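Local coordinates for lysozyme (Meretrix lusoria, PDB 4PJ2), which cleaves the beta-1,4 linkages of bacterial peptidoglycan, lysing Gram-positive bacteria, and also has chitinase activity, at residues 19-24 against 35-40; 85-90 against 107-112. All blocks are in the same frame, centred on the assembly; numbering follows the deposited sequence.

Contact 1. Residues 19-24 against 35-40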
ATOM      1  N   SER D  19       1.803   6.759  18.098  1.00 25.29           N
ATOM      2  CA  SER D  19       1.678   8.179  18.418  1.00 25.76           C
ATOM      3  C   SER D  19       2.059   8.545  19.848  1.00 26.37           C
ATOM      4  O   SER D  19       1.920   9.694  20.231  1.00 26.21           O
ATOM      5  CB  SER D  19       0.219   8.597  18.198  1.00 25.99           C
ATOM      6  OG  SER D  19      -0.622   7.900  19.104  1.00 26.78           O
ATOM      7  N   GLY D  20       2.552   7.589  20.627  1.00 26.91           N
ATOM      8  CA  GLY D  20       2.665   7.797  22.064  1.00 27.98           C
ATOM      9  C   GLY D  20       1.267   7.872  22.655  1.00 29.08           C
ATOM     10  O   GLY D  20       1.058   8.405  23.747  1.00 30.67           O
ATOM     11  N   CYS D  21       0.323   7.282  21.924  1.00 29.51           N
ATOM     12  CA  CYS D  21      -1.120   7.350  22.193  1.00 30.77           C
ATOM     13  C   CYS D  21      -1.654   8.752  22.458  1.00 32.34           C
ATOM     14  O   CYS D  21      -2.197   9.043  23.532  1.00 32.61           O
ATOM     15  CB  CYS D  21      -1.548   6.370  23.295  1.00 31.56           C
ATOM     16  SG  CYS D  21      -3.222   5.677  23.012  1.00 32.26           S
ATOM     17  N   ARG D  22      -1.521   9.606  21.450  1.00 32.96           N
ATOM     18  CA  ARG D  22      -2.052  10.968  21.498  1.00 34.26           C
ATOM     19  C   ARG D  22      -2.731  11.287  20.170  1.00 35.40           C
ATOM     20  O   ARG D  22      -2.381  10.706  19.134  1.00 34.72           O
ATOM     21  CB  ARG D  22      -0.931  11.989  21.755  1.00 34.66           C
ATOM     22  CG  ARG D  22      -0.283  11.888  23.121  1.00 35.64           C
ATOM     23  CD  ARG D  22       0.795  12.955  23.307  1.00 36.92           C
ATOM     24  NE  ARG D  22       0.269  14.320  23.221  1.00 38.56           N
ATOM     25  CZ  ARG D  22      -0.150  15.042  24.257  1.00 39.77           C
ATOM     26  NH1 ARG D  22      -0.121  14.543  25.487  1.00 40.53           N
ATOM     27  NH2 ARG D  22      -0.602  16.274  24.064  1.00 39.47           N
ATOM     28  N   ASN D  23      -3.702  12.198  20.187  1.00 36.86           N
ATOM     29  CA  ASN D  23      -4.291  12.677  18.936  1.00 38.34           C
ATOM     30  C   ASN D  23      -3.361  13.673  18.266  1.00 37.58           C
ATOM     31  O   ASN D  23      -3.439  14.881  18.507  1.00 37.88           O
ATOM     32  CB  ASN D  23      -5.641  13.342  19.151  1.00 39.98           C
ATOM     33  CG  ASN D  23      -6.239  13.860  17.855  1.00 41.56           C
ATOM     34  OD1 ASN D  23      -5.810  13.480  16.764  1.00 42.92           O
ATOM     35  ND2 ASN D  23      -7.237  14.722  17.966  1.00 42.51           N
ATOM     36  N   VAL D  24      -2.487  13.164  17.412  1.00 36.74           N
ATOM     37  CA  VAL D  24      -1.412  13.969  16.850  1.00 36.65           C
ATOM     38  C   VAL D  24      -1.789  14.712  15.567  1.00 37.51           C
ATOM     39  O   VAL D  24      -0.964  15.435  15.008  1.00 38.55           O
ATOM     40  CB  VAL D  24      -0.180  13.098  16.564  1.00 36.43           C
ATOM     41  CG1 VAL D  24       0.433  12.588  17.866  1.00 36.94           C
ATOM     42  CG2 VAL D  24      -0.543  11.927  15.644  1.00 36.03           C
ATOM     43  N   CYS D  35      -3.170   9.868   9.952  1.00 27.57           N
ATOM     44  CA  CYS D  35      -3.807  10.681  10.973  1.00 28.76           C
ATOM     45  C   CYS D  35      -4.009   9.998  12.321  1.00 28.01           C
ATOM     46  O   CYS D  35      -4.361   8.818  12.400  1.00 27.13           O
ATOM     47  CB  CYS D  35      -5.171  11.166  10.458  1.00 30.49           C
ATOM     48  SG  CYS D  35      -5.129  12.043   8.870  1.00 33.98           S
ATOM     49  N   GLY D  36      -3.803  10.762  13.389  1.00 27.69           N
ATOM     50  CA  GLY D  36      -4.379  10.422  14.678  1.00 26.78           C
ATOM     51  C   GLY D  36      -3.672   9.388  15.518  1.00 26.79           C
ATOM     52  O   GLY D  36      -2.525   9.011  15.258  1.00 26.16           O
ATOM     53  N   TYR D  37      -4.401   8.934  16.535  1.00 26.78           N
ATOM     54  CA  TYR D  37      -3.908   7.993  17.540  1.00 27.05           C
ATOM     55  C   TYR D  37      -3.224   6.769  16.958  1.00 25.47           C
ATOM     56  O   TYR D  37      -2.222   6.297  17.495  1.00 25.88           O
ATOM     57  CB  TYR D  37      -5.074   7.490  18.395  1.00 28.16           C
ATOM     58  CG  TYR D  37      -5.694   8.526  19.310  1.00 29.59           C
ATOM     59  CD1 TYR D  37      -6.770   9.301  18.892  1.00 29.70           C
ATOM     60  CD2 TYR D  37      -5.223   8.702  20.604  1.00 30.51           C
ATOM     61  CE1 TYR D  37      -7.344  10.242  19.738  1.00 30.83           C
ATOM     62  CE2 TYR D  37      -5.794   9.634  21.448  1.00 31.21           C
ATOM     63  CZ  TYR D  37      -6.851  10.396  21.007  1.00 31.46           C
ATOM     64  OH  TYR D  37      -7.422  11.319  21.849  1.00 33.71           O
ATOM     65  N   PHE D  38      -3.801   6.215  15.883  1.00 25.19           N
ATOM     66  CA  PHE D  38      -3.322   4.962  15.295  1.00 23.85           C
ATOM     67  C   PHE D  38      -2.647   5.181  13.944  1.00 23.40           C
ATOM     68  O   PHE D  38      -2.273   4.220  13.280  1.00 23.10           O
ATOM     69  CB  PHE D  38      -4.469   3.944  15.175  1.00 23.38           C
ATOM     70  CG  PHE D  38      -4.927   3.412  16.500  1.00 23.44           C
ATOM     71  CD1 PHE D  38      -5.921   4.058  17.220  1.00 24.65           C
ATOM     72  CD2 PHE D  38      -4.318   2.296  17.055  1.00 23.72           C
ATOM     73  CE1 PHE D  38      -6.333   3.563  18.454  1.00 25.41           C
ATOM     74  CE2 PHE D  38      -4.718   1.805  18.283  1.00 24.28           C
ATOM     75  CZ  PHE D  38      -5.718   2.444  18.988  1.00 24.87           C
ATOM     76  N   GLN D  39      -2.479   6.440  13.536  1.00 23.05           N
ATOM     77  CA  GLN D  39      -1.817   6.777  12.268  1.00 23.09           C
ATOM     78  C   GLN D  39      -2.459   6.014  11.094  1.00 23.07           C
ATOM     79  O   GLN D  39      -1.804   5.264  10.364  1.00 23.25           O
ATOM     80  CB  GLN D  39      -0.322   6.501  12.375  1.00 23.46           C
ATOM     81  CG  GLN D  39       0.388   7.494  13.288  1.00 24.67           C
ATOM     82  CD  GLN D  39       0.412   8.882  12.687  1.00 24.77           C
ATOM     83  OE1 GLN D  39       1.185   9.152  11.766  1.00 24.55           O
ATOM     84  NE2 GLN D  39      -0.459   9.755  13.169  1.00 25.68           N
ATOM     85  N   ILE D  40      -3.749   6.266  10.931  1.00 22.54           N
ATOM     86  CA  ILE D  40      -4.582   5.624   9.914  1.00 22.39           C
ATOM     87  C   ILE D  40      -4.592   6.474   8.653  1.00 21.78           C
ATOM     88  O   ILE D  40      -4.764   7.697   8.722  1.00 23.46           O
ATOM     89  CB  ILE D  40      -6.029   5.468  10.457  1.00 23.74           C
ATOM     90  CG1 ILE D  40      -6.060   4.364  11.512  1.00 24.37           C
ATOM     91  CG2 ILE D  40      -7.024   5.163   9.335  1.00 24.83           C
ATOM     92  CD1 ILE D  40      -7.353   4.312  12.309  1.00 25.87           C
TER

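Contact 2. Residues 85-90 against 107-112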
ATOM      1  N   ARG D  85      -3.562 -12.606  17.635  1.00 20.12           N
ATOM      2  CA  ARG D  85      -3.087 -11.981  18.852  1.00 21.26           C
ATOM      3  C   ARG D  85      -2.256 -10.796  18.404  1.00 21.24           C
ATOM      4  O   ARG D  85      -2.100 -10.551  17.204  1.00 21.31           O
ATOM      5  CB  ARG D  85      -2.252 -12.943  19.677  1.00 22.71           C
ATOM      6  CG  ARG D  85      -1.137 -13.647  18.930  1.00 24.72           C
ATOM      7  CD  ARG D  85      -0.365 -14.508  19.903  1.00 27.79           C
ATOM      8  NE  ARG D  85       0.470 -15.510  19.254  1.00 30.51           N
ATOM      9  CZ  ARG D  85       1.006 -16.543  19.897  1.00 32.59           C
ATOM     10  NH1 ARG D  85       0.787 -16.707  21.198  1.00 33.54           N
ATOM     11  NH2 ARG D  85       1.760 -17.418  19.247  1.00 33.44           N
ATOM     12  N   CYS D  86      -1.689 -10.069  19.364  1.00 21.99           N
ATOM     13  CA  CYS D  86      -1.103  -8.784  19.042  1.00 22.96           C
ATOM     14  C   CYS D  86       0.034  -8.870  18.032  1.00 21.98           C
ATOM     15  O   CYS D  86       0.140  -7.986  17.188  1.00 22.60           O
ATOM     16  CB  CYS D  86      -0.663  -8.062  20.318  1.00 24.32           C
ATOM     17  SG  CYS D  86      -0.563  -6.256  20.082  1.00 25.77           S
ATOM     18  N   GLU D  87       0.850  -9.923  18.064  1.00 22.25           N
ATOM     19  CA  GLU D  87       1.929 -10.036  17.085  1.00 24.47           C
ATOM     20  C   GLU D  87       1.339  -9.912  15.683  1.00 22.69           C
ATOM     21  O   GLU D  87       1.865  -9.185  14.843  1.00 23.76           O
ATOM     22  CB  GLU D  87       2.719 -11.348  17.186  1.00 28.10           C
ATOM     23  CG  GLU D  87       3.790 -11.432  16.075  1.00 32.87           C
ATOM     24  CD  GLU D  87       4.498 -12.767  15.964  1.00 38.10           C
ATOM     25  OE1 GLU D  87       4.059 -13.750  16.595  1.00 40.53           O
ATOM     26  OE2 GLU D  87       5.501 -12.828  15.213  1.00 40.16           O
ATOM     27  N   GLY D  88       0.237 -10.614  15.434  1.00 21.33           N
ATOM     28  CA  GLY D  88      -0.427 -10.552  14.146  1.00 20.10           C
ATOM     29  C   GLY D  88      -1.061  -9.200  13.884  1.00 19.32           C
ATOM     30  O   GLY D  88      -0.838  -8.581  12.835  1.00 19.29           O
ATOM     31  N   PHE D  89      -1.849  -8.726  14.840  1.00 19.30           N
ATOM     32  CA  PHE D  89      -2.617  -7.502  14.634  1.00 18.76           C
ATOM     33  C   PHE D  89      -1.711  -6.280  14.479  1.00 18.70           C
ATOM     34  O   PHE D  89      -1.972  -5.414  13.654  1.00 19.24           O
ATOM     35  CB  PHE D  89      -3.608  -7.264  15.771  1.00 18.73           C
ATOM     36  CG  PHE D  89      -4.633  -8.372  15.953  1.00 18.76           C
ATOM     37  CD1 PHE D  89      -4.907  -8.863  17.224  1.00 18.65           C
ATOM     38  CD2 PHE D  89      -5.347  -8.895  14.872  1.00 18.67           C
ATOM     39  CE1 PHE D  89      -5.851  -9.869  17.411  1.00 18.90           C
ATOM     40  CE2 PHE D  89      -6.305  -9.911  15.067  1.00 18.42           C
ATOM     41  CZ  PHE D  89      -6.549 -10.385  16.334  1.00 18.88           C
ATOM     42  N   ALA D  90      -0.677  -6.179  15.322  1.00 19.25           N
ATOM     43  CA  ALA D  90       0.289  -5.086  15.192  1.00 19.98           C
ATOM     44  C   ALA D  90       0.938  -5.079  13.809  1.00 19.04           C
ATOM     45  O   ALA D  90       1.113  -4.014  13.199  1.00 20.12           O
ATOM     46  CB  ALA D  90       1.357  -5.182  16.308  1.00 20.58           C
ATOM     47  N   GLY D 107      10.619  -5.603  12.578  1.00 23.64           N
ATOM     48  CA  GLY D 107      11.231  -4.631  13.470  1.00 24.28           C
ATOM     49  C   GLY D 107      10.177  -3.884  14.260  1.00 23.81           C
ATOM     50  O   GLY D 107      10.330  -3.674  15.465  1.00 24.60           O
ATOM     51  N   TYR D 108       9.078  -3.533  13.590  1.00 24.01           N
ATOM     52  CA  TYR D 108       7.969  -2.832  14.245  1.00 22.43           C
ATOM     53  C   TYR D 108       7.477  -3.631  15.458  1.00 22.79           C
ATOM     54  O   TYR D 108       7.309  -3.079  16.545  1.00 22.76           O
ATOM     55  CB  TYR D 108       6.813  -2.642  13.251  1.00 22.36           C
ATOM     56  CG  TYR D 108       5.580  -1.965  13.803  1.00 20.88           C
ATOM     57  CD1 TYR D 108       4.556  -2.712  14.389  1.00 21.70           C
ATOM     58  CD2 TYR D 108       5.391  -0.607  13.670  1.00 21.01           C
ATOM     59  CE1 TYR D 108       3.419  -2.109  14.866  1.00 21.08           C
ATOM     60  CE2 TYR D 108       4.251   0.009  14.137  1.00 20.30           C
ATOM     61  CZ  TYR D 108       3.255  -0.763  14.735  1.00 21.23           C
ATOM     62  OH  TYR D 108       2.092  -0.185  15.182  1.00 21.32           O
ATOM     63  N   TRP D 109       7.235  -4.930  15.264  1.00 22.34           N
ATOM     64  CA  TRP D 109       6.773  -5.801  16.344  1.00 22.40           C
ATOM     65  C   TRP D 109       7.837  -5.961  17.443  1.00 23.01           C
ATOM     66  O   TRP D 109       7.512  -5.928  18.625  1.00 22.75           O
ATOM     67  CB  TRP D 109       6.380  -7.167  15.779  1.00 22.71           C
ATOM     68  CG  TRP D 109       6.097  -8.200  16.829  1.00 23.99           C
ATOM     69  CD1 TRP D 109       6.714  -9.404  16.965  1.00 24.80           C
ATOM     70  CD2 TRP D 109       5.112  -8.130  17.875  1.00 24.53           C
ATOM     71  NE1 TRP D 109       6.181 -10.093  18.030  1.00 25.47           N
ATOM     72  CE2 TRP D 109       5.200  -9.330  18.609  1.00 24.76           C
ATOM     73  CE3 TRP D 109       4.167  -7.169  18.261  1.00 23.71           C
ATOM     74  CZ2 TRP D 109       4.377  -9.601  19.706  1.00 24.73           C
ATOM     75  CZ3 TRP D 109       3.359  -7.439  19.350  1.00 24.54           C
ATOM     76  CH2 TRP D 109       3.474  -8.638  20.065  1.00 24.40           C
ATOM     77  N   ASN D 110       9.107  -6.120  17.052  1.00 22.84           N
ATOM     78  CA  ASN D 110      10.198  -6.247  18.010  1.00 24.06           C
ATOM     79  C   ASN D 110      10.279  -4.996  18.859  1.00 23.28           C
ATOM     80  O   ASN D 110      10.487  -5.075  20.076  1.00 24.21           O
ATOM     81  CB  ASN D 110      11.523  -6.468  17.275  1.00 27.39           C
ATOM     82  CG  ASN D 110      11.674  -7.888  16.758  1.00 32.02           C
ATOM     83  OD1 ASN D 110      10.934  -8.784  17.159  1.00 34.35           O
ATOM     84  ND2 ASN D 110      12.647  -8.102  15.878  1.00 33.93           N
ATOM     85  N   ARG D 111      10.144  -3.841  18.229  1.00 23.14           N
ATOM     86  CA  ARG D 111      10.251  -2.577  18.933  1.00 22.85           C
ATOM     87  C   ARG D 111       9.015  -2.286  19.779  1.00 23.38           C
ATOM     88  O   ARG D 111       9.151  -1.796  20.913  1.00 22.35           O
ATOM     89  CB  ARG D 111      10.561  -1.420  17.967  1.00 23.02           C
ATOM     90  CG  ARG D 111      11.935  -1.484  17.309  1.00 23.97           C
ATOM     91  CD  ARG D 111      12.324  -0.140  16.685  1.00 25.80           C
ATOM     92  NE  ARG D 111      11.225   0.453  15.925  1.00 27.21           N
ATOM     93  CZ  ARG D 111      10.906   0.125  14.678  1.00 28.39           C
ATOM     94  NH1 ARG D 111      11.604  -0.797  14.022  1.00 29.42           N
ATOM     95  NH2 ARG D 111       9.888   0.731  14.084  1.00 28.44           N
ATOM     96  N   LEU D 112       7.829  -2.600  19.262  1.00 22.26           N
ATOM     97  CA  LEU D 112       6.610  -2.317  20.006  1.00 22.12           C
ATOM     98  C   LEU D 112       6.652  -2.992  21.383  1.00 22.05           C
ATOM     99  O   LEU D 112       6.204  -2.430  22.376  1.00 22.60           O
ATOM    100  CB  LEU D 112       5.378  -2.769  19.206  1.00 22.25           C
ATOM    101  CG  LEU D 112       4.019  -2.792  19.924  1.00 21.83           C
ATOM    102  CD1 LEU D 112       2.903  -2.660  18.883  1.00 21.92           C
ATOM    103  CD2 LEU D 112       3.771  -4.074  20.722  0.97 22.19           C
TER

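Contact 1. Residues 19-24 against 35-40
The Y37 ring lies against the backbone of R22 and N23. The peptide between them covers one ring face: N23 N sits 3.5 Å from Y37 CE2, offset toward the rim. N23 CB closes on the same ring, 3.6 Å from Y37 CE1. The ring belongs to the type I turn G36 to Q39, which ends in a G1 beta bulge where Q39 and I40 both face C35. This turn joins two strands of the small antiparallel sheet. S19 ties the chain after helix 8-19 to the turn. A chi1 of 64° tucks OG between N and C of its own backbone, and S19 OG donates to Y37 O at 2.8 Å. The donor is tilted 20° from the carbonyl plane. The hydroxyl is also hydrogen-bonded to C15 O, so its proton is probably shared between the two carbonyls. The same OG accepts from R22 N, an ST motif. R22 O also takes a CA-H...O contact from Y37 CA. Q39 reaches E18, the predicted proton donor, so the turn borders the probable catalytic site. The Q39 side chain folds back at chi2 (-68°), and Q39 NE2 donates to G36 O, in the carbonyl plane and on a lone pair. V24 CG2 packs 3.3 Å from Q39 NE2.

Contact 2. Residues 85-90 against 107-112
The W109 indole is covered on one face by the backbone of a helix as well as by a side chain. E87 CA stands over one face of the six-membered ring, 3.4 Å from its centroid and 5° off the normal, in a CH-pi contact. E87 CB and CG extend this cover across the indole, and E87 CG comes within 3.4 Å of W109 NE1. CG lies anti to the backbone N, which carries it over the pyrrole side. Beyond it the carboxylate plane is only 15° from that of the ring. E87 OE2 has a long, weak ion pair with R91. C86 SG makes an oblique sulfur-aromatic contact with the six-membered ring. A90 CB points into the interface, 4.0 Å from W109 CE3 and 3.9 Å from L112 CD1. It also meets the edge of the Y108 ring, in plane, while A90 O is 3.4 Å from Y108 CE1. No hydrogen bond crosses this helix-helix contact. The polar end of Y108 turns to the probable active site, where Y108 OH is hydrogen-bonded to OE2 of E18, the predicted proton donor. The axes of segments 86-90 and 107-112 come within 9.9 Å, their directions 125° apart. Helix 8-19 packs beside them: its C10 is disulfide-bonded to C86, I14 and M17 touch Y108, and C13 touches L112.

How the contacts relate
Contact 1 is a surface contact between two loops, and contact 2 is a mostly buried contact between two helices. Their centres are about 17 Å apart, and they do not touch. Contact 1 combines a hydrogen bond with aromatic packing on backbone. Contact 2 has no hydrogen bond across it and rests mainly on apolar and ring contacts. Both are tied to helix 8-19: contact 1 lies where the chain leaves it, and contact 2 packs on its side. They also converge on E18, which Q39 approaches from the first and Y108 from the second. H93, on helix 86-95, meets both: H93 NE2 is hydrogen-bonded to F38 O, and its side chain touches Y108.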